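Local coordinates for protein heme oxygenase (Chlamydomonas reinhardtii, PDB 4RAJ) that probably degrades heme oxidatively to biliverdin, releasing carbon monoxide and iron, within an all-helical heme oxygenase fold, at residues Y145-A150 with G219-I224; E126-S131 with L141-T146. One frame throughout, in Å; residues are numbered along the deposited sequence.

Interaction 1. Residues Y145-A150 with G219-I224; sequences YTQHLA and GHNNAI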
loop_
_atom_site.group_PDB
_atom_site.type_symbol
_atom_site.label_atom_id
_atom_site.label_comp_id
_atom_site.label_asym_id
_atom_site.label_seq_id
_atom_site.Cartn_x
_atom_site.Cartn_y
_atom_site.Cartn_z
ATOM N N TYR A 145 -6.478 -0.495 5.126
ATOM C CA TYR A 145 -7.512 0.402 4.618
ATOM C C TYR A 145 -6.898 1.480 3.728
ATOM O O TYR A 145 -7.405 1.767 2.635
ATOM C CB TYR A 145 -8.308 1.041 5.777
ATOM C CG TYR A 145 -9.348 2.032 5.300
ATOM C CD1 TYR A 145 -10.449 1.607 4.570
ATOM C CD2 TYR A 145 -9.240 3.387 5.589
ATOM C CE1 TYR A 145 -11.409 2.503 4.122
ATOM C CE2 TYR A 145 -10.204 4.296 5.148
ATOM C CZ TYR A 145 -11.286 3.843 4.414
ATOM O OH TYR A 145 -12.250 4.722 3.964
ATOM N N THR A 146 -5.774 2.027 4.182
ATOM C CA THR A 146 -5.071 3.096 3.490
ATOM C C THR A 146 -4.305 2.643 2.249
ATOM O O THR A 146 -4.418 3.253 1.189
ATOM C CB THR A 146 -4.061 3.774 4.425
ATOM O OG1 THR A 146 -4.715 4.153 5.653
ATOM C CG2 THR A 146 -3.452 5.006 3.761
ATOM N N GLN A 147 -3.515 1.585 2.413
ATOM C CA GLN A 147 -2.564 1.128 1.400
ATOM C C GLN A 147 -3.207 0.221 0.366
ATOM O O GLN A 147 -3.140 0.477 -0.832
ATOM C CB GLN A 147 -1.400 0.384 2.067
ATOM C CG GLN A 147 -0.659 1.189 3.173
ATOM C CD GLN A 147 0.233 2.268 2.608
ATOM O OE1 GLN A 147 0.163 2.587 1.423
ATOM N NE2 GLN A 147 1.102 2.836 3.454
ATOM N N HIS A 148 -3.822 -0.859 0.826
ATOM C CA HIS A 148 -4.327 -1.846 -0.121
ATOM C C HIS A 148 -5.510 -1.350 -0.922
ATOM O O HIS A 148 -5.676 -1.710 -2.081
ATOM C CB HIS A 148 -4.704 -3.124 0.609
ATOM C CG HIS A 148 -3.526 -3.914 1.056
ATOM N ND1 HIS A 148 -2.904 -3.697 2.267
ATOM C CD2 HIS A 148 -2.847 -4.918 0.452
ATOM C CE1 HIS A 148 -1.894 -4.542 2.392
ATOM N NE2 HIS A 148 -1.835 -5.290 1.304
ATOM N N LEU A 149 -6.342 -0.521 -0.311
ATOM C CA LEU A 149 -7.558 -0.101 -0.991
ATOM C C LEU A 149 -7.245 0.989 -2.021
ATOM O O LEU A 149 -7.916 1.096 -3.049
ATOM C CB LEU A 149 -8.612 0.360 0.028
ATOM C CG LEU A 149 -9.598 -0.742 0.458
ATOM C CD1 LEU A 149 -8.899 -1.993 0.969
ATOM C CD2 LEU A 149 -10.594 -0.239 1.495
ATOM N N ALA A 150 -6.194 1.760 -1.779
ATOM C CA ALA A 150 -5.758 2.756 -2.760
ATOM C C ALA A 150 -5.188 2.080 -4.008
ATOM O O ALA A 150 -5.420 2.545 -5.128
ATOM C CB ALA A 150 -4.738 3.710 -2.143
ATOM N N GLY A 219 1.403 9.757 6.215
ATOM C CA GLY A 219 2.627 10.415 6.638
ATOM C C GLY A 219 3.868 9.636 6.243
ATOM O O GLY A 219 4.842 10.211 5.724
ATOM N N HIS A 220 3.836 8.327 6.491
ATOM C CA HIS A 220 4.952 7.462 6.134
ATOM C C HIS A 220 5.157 7.446 4.621
ATOM O O HIS A 220 6.287 7.525 4.135
ATOM C CB HIS A 220 4.719 6.047 6.659
ATOM C CG HIS A 220 4.987 5.894 8.126
ATOM N ND1 HIS A 220 6.259 5.941 8.656
ATOM C CD2 HIS A 220 4.149 5.684 9.171
ATOM C CE1 HIS A 220 6.192 5.777 9.967
ATOM N NE2 HIS A 220 4.923 5.614 10.305
ATOM N N ASN A 221 4.057 7.296 3.878
ATOM C CA ASN A 221 4.132 7.243 2.428
ATOM C C ASN A 221 4.744 8.514 1.885
ATOM O O ASN A 221 5.588 8.478 0.998
ATOM C CB ASN A 221 2.744 7.027 1.808
ATOM C CG ASN A 221 2.314 5.579 1.842
ATOM O OD1 ASN A 221 2.937 4.759 2.508
ATOM N ND2 ASN A 221 1.241 5.257 1.127
ATOM N N ASN A 222 4.331 9.649 2.430
ATOM C CA ASN A 222 4.853 10.923 1.921
ATOM C C ASN A 222 6.353 11.048 2.180
ATOM O O ASN A 222 7.104 11.514 1.328
ATOM C CB ASN A 222 4.086 12.091 2.539
ATOM C CG ASN A 222 2.682 12.210 1.983
ATOM O OD1 ASN A 222 2.290 11.449 1.088
ATOM N ND2 ASN A 222 1.909 13.149 2.513
ATOM N N ALA A 223 6.777 10.583 3.351
ATOM C CA ALA A 223 8.183 10.600 3.734
ATOM C C ALA A 223 9.012 9.732 2.802
ATOM O O ALA A 223 10.109 10.108 2.393
ATOM C CB ALA A 223 8.336 10.128 5.175
ATOM N N ILE A 224 8.479 8.563 2.473
ATOM C CA ILE A 224 9.159 7.610 1.593
ATOM C C ILE A 224 9.273 8.172 0.170
ATOM O O ILE A 224 10.328 8.092 -0.473
ATOM C CB ILE A 224 8.425 6.268 1.610
ATOM C CG1 ILE A 224 8.552 5.644 3.009
ATOM C CG2 ILE A 224 8.963 5.318 0.553
ATOM C CD1 ILE A 224 7.644 4.439 3.249
#
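Gln147 and Asn221 join helix 140-151 to helix 204-227 through a two-bond amide pair, a compact case of two carboxamides satisfying each other across a helix interface. Gln147 NE2 donates to Asn221 OD1 at 2.8 Å, and Asn221 ND2 returns a bond to Gln147 OE1 at 2.9 Å. Both N-H groups point almost straight at their acceptors, and each acceptor lies in the plane of the amide that donates to it. The two planes are nevertheless turned 44° apart, and each donor is tilted from the plane of the carbonyl it meets. Gln147 reaches across by a bend in its chain, chi2 -75°, while the shorter Asn221 comes from the opposite direction. The backbones stay well separated, with Gln147 CA and Asn221 CA 9.1 Å apart. Around the pair, Tyr125 OH is hydrogen-bonded to Gln147 NE2, and Phe64 and Phe60 of helix 50-76 touch Gln147 and Asn221 respectively. Asn221 ND2 also bonds a bound polyether, probably from the crystallisation liquor, which lies in a pocket that both residues line. Each amide gives and takes one bond, tying the two orientations together, and the choice is consistent with Asn221 ND2 bonding a polyether oxygen, which can only accept.

Interaction 2. Residues E126-S131 with L141-T146; sequences EAHLAS and LAHVYT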
loop_
_atom_site.group_PDB
_atom_site.type_symbol
_atom_site.label_atom_id
_atom_site.label_comp_id
_atom_site.label_asym_id
_atom_site.label_seq_id
_atom_site.Cartn_x
_atom_site.Cartn_y
_atom_site.Cartn_z
ATOM N N GLU A 126 8.863 0.304 8.020
ATOM C CA GLU A 126 9.037 -1.141 8.201
ATOM C C GLU A 126 9.066 -1.530 9.682
ATOM O O GLU A 126 8.449 -2.515 10.092
ATOM C CB GLU A 126 10.322 -1.611 7.533
ATOM C CG GLU A 126 10.286 -1.626 6.006
ATOM C CD GLU A 126 11.625 -2.040 5.433
ATOM O OE1 GLU A 126 12.657 -1.641 6.014
ATOM O OE2 GLU A 126 11.649 -2.780 4.431
ATOM N N ALA A 127 9.790 -0.748 10.472
ATOM C CA ALA A 127 9.920 -0.996 11.905
ATOM C C ALA A 127 8.586 -0.801 12.606
ATOM O O ALA A 127 8.204 -1.592 13.477
ATOM C CB ALA A 127 10.976 -0.082 12.500
ATOM N N HIS A 128 7.868 0.241 12.204
ATOM C CA HIS A 128 6.571 0.546 12.793
ATOM C C HIS A 128 5.564 -0.570 12.533
ATOM O O HIS A 128 4.836 -0.982 13.434
ATOM C CB HIS A 128 6.031 1.868 12.252
ATOM C CG HIS A 128 4.716 2.259 12.848
ATOM N ND1 HIS A 128 4.559 2.514 14.193
ATOM C CD2 HIS A 128 3.495 2.422 12.289
ATOM C CE1 HIS A 128 3.298 2.825 14.435
ATOM N NE2 HIS A 128 2.633 2.782 13.296
ATOM N N LEU A 129 5.516 -1.053 11.296
ATOM C CA LEU A 129 4.609 -2.138 10.943
ATOM C C LEU A 129 4.928 -3.418 11.711
ATOM O O LEU A 129 4.020 -4.107 12.196
ATOM C CB LEU A 129 4.668 -2.410 9.432
ATOM C CG LEU A 129 4.082 -1.283 8.580
ATOM C CD1 LEU A 129 4.397 -1.461 7.089
ATOM C CD2 LEU A 129 2.580 -1.212 8.789
ATOM N N ALA A 130 6.215 -3.739 11.811
ATOM C CA ALA A 130 6.643 -4.920 12.557
ATOM C C ALA A 130 6.218 -4.802 14.016
ATOM O O ALA A 130 5.748 -5.772 14.624
ATOM C CB ALA A 130 8.146 -5.107 12.458
ATOM N N SER A 131 6.370 -3.602 14.565
ATOM C CA SER A 131 6.011 -3.346 15.947
ATOM C C SER A 131 4.504 -3.471 16.163
ATOM O O SER A 131 4.069 -3.980 17.192
ATOM C CB SER A 131 6.491 -1.963 16.378
ATOM O OG SER A 131 6.330 -1.788 17.775
ATOM N N LEU A 141 -4.970 -3.122 10.393
ATOM C CA LEU A 141 -6.128 -3.049 9.504
ATOM C C LEU A 141 -6.365 -1.628 9.008
ATOM O O LEU A 141 -6.904 -1.434 7.916
ATOM C CB LEU A 141 -7.383 -3.605 10.203
ATOM C CG LEU A 141 -7.379 -5.093 10.579
ATOM C CD1 LEU A 141 -8.559 -5.405 11.503
ATOM C CD2 LEU A 141 -7.433 -5.995 9.351
ATOM N N ALA A 142 -5.927 -0.634 9.788
ATOM C CA ALA A 142 -5.979 0.750 9.356
ATOM C C ALA A 142 -5.007 0.976 8.220
ATOM O O ALA A 142 -5.269 1.783 7.325
ATOM C CB ALA A 142 -5.666 1.701 10.528
ATOM N N HIS A 143 -3.879 0.273 8.247
ATOM C CA HIS A 143 -2.928 0.417 7.159
ATOM C C HIS A 143 -3.340 -0.338 5.903
ATOM O O HIS A 143 -3.015 0.087 4.789
ATOM C CB HIS A 143 -1.521 -0.001 7.579
ATOM C CG HIS A 143 -0.937 0.858 8.653
ATOM N ND1 HIS A 143 0.322 1.404 8.546
ATOM C CD2 HIS A 143 -1.358 1.133 9.909
ATOM C CE1 HIS A 143 0.589 2.101 9.636
ATOM N NE2 HIS A 143 -0.405 1.933 10.490
ATOM N N VAL A 144 -4.047 -1.441 6.081
ATOM C CA VAL A 144 -4.677 -2.109 4.951
ATOM C C VAL A 144 -5.676 -1.164 4.297
ATOM O O VAL A 144 -5.712 -1.028 3.074
ATOM C CB VAL A 144 -5.405 -3.395 5.384
ATOM C CG1 VAL A 144 -6.209 -3.986 4.212
ATOM C CG2 VAL A 144 -4.409 -4.406 5.920
ATOM N N TYR A 145 -6.478 -0.495 5.126
ATOM C CA TYR A 145 -7.512 0.402 4.618
ATOM C C TYR A 145 -6.898 1.480 3.728
ATOM O O TYR A 145 -7.405 1.767 2.635
ATOM C CB TYR A 145 -8.308 1.041 5.777
ATOM C CG TYR A 145 -9.348 2.032 5.300
ATOM C CD1 TYR A 145 -10.449 1.607 4.570
ATOM C CD2 TYR A 145 -9.240 3.387 5.589
ATOM C CE1 TYR A 145 -11.409 2.503 4.122
ATOM C CE2 TYR A 145 -10.204 4.296 5.148
ATOM C CZ TYR A 145 -11.286 3.843 4.414
ATOM O OH TYR A 145 -12.250 4.722 3.964
ATOM N N THR A 146 -5.774 2.027 4.182
ATOM C CA THR A 146 -5.071 3.096 3.490
ATOM C C THR A 146 -4.305 2.643 2.249
ATOM O O THR A 146 -4.418 3.253 1.189
ATOM C CB THR A 146 -4.061 3.774 4.425
ATOM O OG1 THR A 146 -4.715 4.153 5.653
ATOM C CG2 THR A 146 -3.452 5.006 3.761
#
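Helices 120-135 and 140-151, consecutive in the chain and joined by a short connection, meet here in the all-helical heme oxygenase fold, and the imidazole of His143 points from helix 140-151 toward helix 120-135 and meets both Leu129 and His128. Leu129 sends one methyl to this ring: its CD2 lies 3.5 Å from His143 ND1 and 4.0 Å from His143 CE1, an oblique approach. His128 meets the same ring at its rim, with His128 CD2 3.9 Å from His143 CE1. That carbon lies in the plane of the His128 ring, at its edge, and the two rings are inclined by 41° with centroids 5.8 Å apart, so neither covers the other. His128 reaches the meeting point with CG anti to the backbone N (chi1 -178°). The polar ends of both histidines converge on one acceptor, Glu213 OE1, which bonds each NE2, while His143 ND1 is hydrogen-bonded to Tyr125 OH. Both nitrogens of the buried imidazole are therefore engaged, which should restrain its rotation. A leucine in place of His143 would probably cost Tyr125 OH its bond to ND1 and leave Glu213 OE1 with His128 alone of the two histidines. Helix 204-227 supplies Glu213 and touches Ala142, whereas helix 50-76 adds Ala66 against Leu129 and Leu67 against His143; helix 184-200 packs on Leu141 and Val144.

Helix 140-151 is common to both contacts, whose centres are about 9 Å apart. Along the chain, 126-131 comes first, then 141-146 and the overlapping 145-150, and finally 219-224; Tyr145 and Thr146 belong to both interactions. Interaction 2 joins neighbours in sequence, while interaction 1 brings in helix 204-227 from 69 residues further on. They also touch directly, with His220 NE2 of interaction 1 at 4.0 Å from His128 CD2 of interaction 2. Tyr125 OH bonds a side chain in each, bridging them. Together the contacts join three helices, and the chain of hydrogen bonds through Tyr125 reaches a pocket occupied here by polyether, in a structure without heme.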